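Local structure of major royal jelly protein 1 (Apis mellifera, 5YYL) at residues 379-384 against 400-405. The protein is the most abundant protein of royal jelly, probably nourishing bee larvae, and binds sterol. Residues are numbered along the deposited sequence; the frame is centred on the assembly and turned at random.
Sequences LVLSNK and FRIMNA
Val380 O takes one hydrogen bond, from Met403 N at 2.9 Å in its carbonyl plane, and a weaker CA-H...O contact from Ile402 CA. Met403 O answers by taking Val380 N at 2.9 Å, although this donor stands above its carbonyl plane. Two residues along, Arg401 O receives Ser382 N at 3.0 Å, nearly along the C=O axis. These bonds knit 379-383 and 400-405 into antiparallel neighbours.

Leu379, Leu381 and Ile402 share one face with Asn404 and pack against strand 65-72; there CD2 of Leu379 lies alongside CB of Asn404, 3.8 Å apart. On the other face Met403 bends at chi3 (-99°), bringing its methyl CE beside CB of Ser382, whose OG bonds to Thr350 O. At the end of the pairing, Asn383 CB meets the Phe400 ring at its edge, 3.5 Å from CD1.

Strand 33-37, from the N-terminus, pairs with the far edge of 400-406, as in the closing blade of a six-bladed beta-propeller. On the face of Ser382 and Met403, where Arg401 extends its side chain, one water accepts from Lys384 NZ and Arg401 NH2, each at 3.0 Å; with Glu36 weakly paired to Arg401, this probably eases the repulsion between two like charges.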
loop_
_atom_site.group_PDB
_atom_site.type_symbol
_atom_site.label_atom_id
_atom_site.label_comp_id
_atom_site.label_asym_id
_atom_site.label_seq_id
_atom_site.Cartn_x
_atom_site.Cartn_y
_atom_site.Cartn_z
ATOM N N LEU A 379 2.507 29.138 14.085
ATOM C CA LEU A 379 3.865 29.038 14.620
ATOM C C LEU A 379 4.161 30.302 15.419
ATOM O O LEU A 379 3.955 31.403 14.933
ATOM C CB LEU A 379 4.870 28.948 13.465
ATOM C CG LEU A 379 4.739 27.782 12.480
ATOM C CD1 LEU A 379 5.560 28.030 11.231
ATOM C CD2 LEU A 379 5.121 26.485 13.163
ATOM N N VAL A 380 4.681 30.152 16.625
ATOM C CA VAL A 380 4.915 31.284 17.525
ATOM C C VAL A 380 6.369 31.300 18.007
ATOM O O VAL A 380 6.816 30.347 18.631
ATOM C CB VAL A 380 3.990 31.194 18.750
ATOM C CG1 VAL A 380 4.181 32.398 19.654
ATOM C CG2 VAL A 380 2.544 31.070 18.304
ATOM N N LEU A 381 7.106 32.373 17.702
ATOM C CA LEU A 381 8.429 32.613 18.288
ATOM C C LEU A 381 8.224 33.413 19.536
ATOM O O LEU A 381 7.653 34.500 19.500
ATOM C CB LEU A 381 9.369 33.403 17.365
ATOM C CG LEU A 381 10.722 33.786 17.992
ATOM C CD1 LEU A 381 11.528 32.549 18.349
ATOM C CD2 LEU A 381 11.527 34.667 17.057
ATOM N N SER A 382 8.705 32.869 20.640
ATOM C CA SER A 382 8.599 33.497 21.917
ATOM C C SER A 382 9.986 33.474 22.539
ATOM O O SER A 382 10.359 32.554 23.278
ATOM C CB SER A 382 7.600 32.718 22.727
ATOM O OG SER A 382 7.774 32.963 24.083
ATOM N N ASN A 383 10.780 34.476 22.163
ATOM C CA ASN A 383 11.992 34.838 22.885
ATOM C C ASN A 383 11.630 35.494 24.221
ATOM O O ASN A 383 10.463 35.466 24.643
ATOM C CB ASN A 383 12.925 35.706 22.022
ATOM C CG ASN A 383 12.309 37.024 21.566
ATOM O OD1 ASN A 383 11.607 37.727 22.314
ATOM N ND2 ASN A 383 12.607 37.385 20.316
ATOM N N LYS A 384 12.630 36.035 24.915
ATOM C CA LYS A 384 12.410 36.783 26.143
ATOM C C LYS A 384 13.073 38.154 26.013
ATOM O O LYS A 384 14.109 38.422 26.639
ATOM C CB LYS A 384 12.961 35.985 27.322
ATOM C CG LYS A 384 12.187 34.699 27.567
ATOM C CD LYS A 384 12.186 34.244 29.027
ATOM C CE LYS A 384 13.366 33.365 29.377
ATOM N NZ LYS A 384 13.081 32.627 30.633
ATOM N N PHE A 400 14.491 30.679 24.150
ATOM C CA PHE A 400 13.881 30.926 22.874
ATOM C C PHE A 400 13.116 29.690 22.447
ATOM O O PHE A 400 13.661 28.587 22.457
ATOM C CB PHE A 400 14.981 31.268 21.866
ATOM C CG PHE A 400 16.000 32.237 22.401
ATOM C CD1 PHE A 400 15.713 33.584 22.485
ATOM C CD2 PHE A 400 17.238 31.794 22.845
ATOM C CE1 PHE A 400 16.641 34.475 23.001
ATOM C CE2 PHE A 400 18.177 32.687 23.355
ATOM C CZ PHE A 400 17.883 34.030 23.420
ATOM N N ARG A 401 11.850 29.872 22.068
ATOM C CA ARG A 401 10.942 28.762 21.780
ATOM C C ARG A 401 10.166 28.994 20.507
ATOM O O ARG A 401 9.671 30.080 20.283
ATOM C CB ARG A 401 9.945 28.622 22.918
ATOM C CG ARG A 401 10.567 28.370 24.281
ATOM C CD ARG A 401 9.475 28.087 25.287
ATOM N NE ARG A 401 9.995 27.600 26.556
ATOM C CZ ARG A 401 10.614 28.343 27.465
ATOM N NH1 ARG A 401 10.839 29.647 27.262
ATOM N NH2 ARG A 401 11.031 27.765 28.589
ATOM N N ILE A 402 10.058 27.971 19.670
ATOM C CA ILE A 402 9.088 27.977 18.581
ATOM C C ILE A 402 7.972 27.027 18.993
ATOM O O ILE A 402 8.174 25.826 19.048
ATOM C CB ILE A 402 9.694 27.524 17.249
ATOM C CG1 ILE A 402 10.763 28.528 16.794
ATOM C CG2 ILE A 402 8.592 27.359 16.203
ATOM C CD1 ILE A 402 11.514 28.129 15.529
ATOM N N MET A 403 6.811 27.579 19.310
ATOM C CA MET A 403 5.645 26.784 19.637
ATOM C C MET A 403 4.739 26.713 18.413
ATOM O O MET A 403 4.986 27.371 17.400
ATOM C CB MET A 403 4.909 27.370 20.822
ATOM C CG MET A 403 5.751 27.383 22.085
ATOM S SD MET A 403 5.033 28.481 23.317
ATOM C CE MET A 403 6.095 29.880 23.010
ATOM N N ASN A 404 3.741 25.837 18.486
ATOM C CA ASN A 404 2.754 25.723 17.423
ATOM C C ASN A 404 1.469 25.125 17.935
ATOM O O ASN A 404 1.408 24.653 19.065
ATOM C CB ASN A 404 3.296 24.964 16.179
ATOM C CG ASN A 404 3.555 23.491 16.437
ATOM O OD1 ASN A 404 3.694 23.050 17.595
ATOM N ND2 ASN A 404 3.615 22.705 15.355
ATOM N N ALA A 405 0.429 25.208 17.111
ATOM C CA ALA A 405 -0.899 24.708 17.464
ATOM C C ALA A 405 -1.818 24.792 16.271
ATOM O O ALA A 405 -1.596 25.587 15.347
ATOM C CB ALA A 405 -1.483 25.503 18.604
HETATM O O HOH W 1 12.139 29.757 30.555
#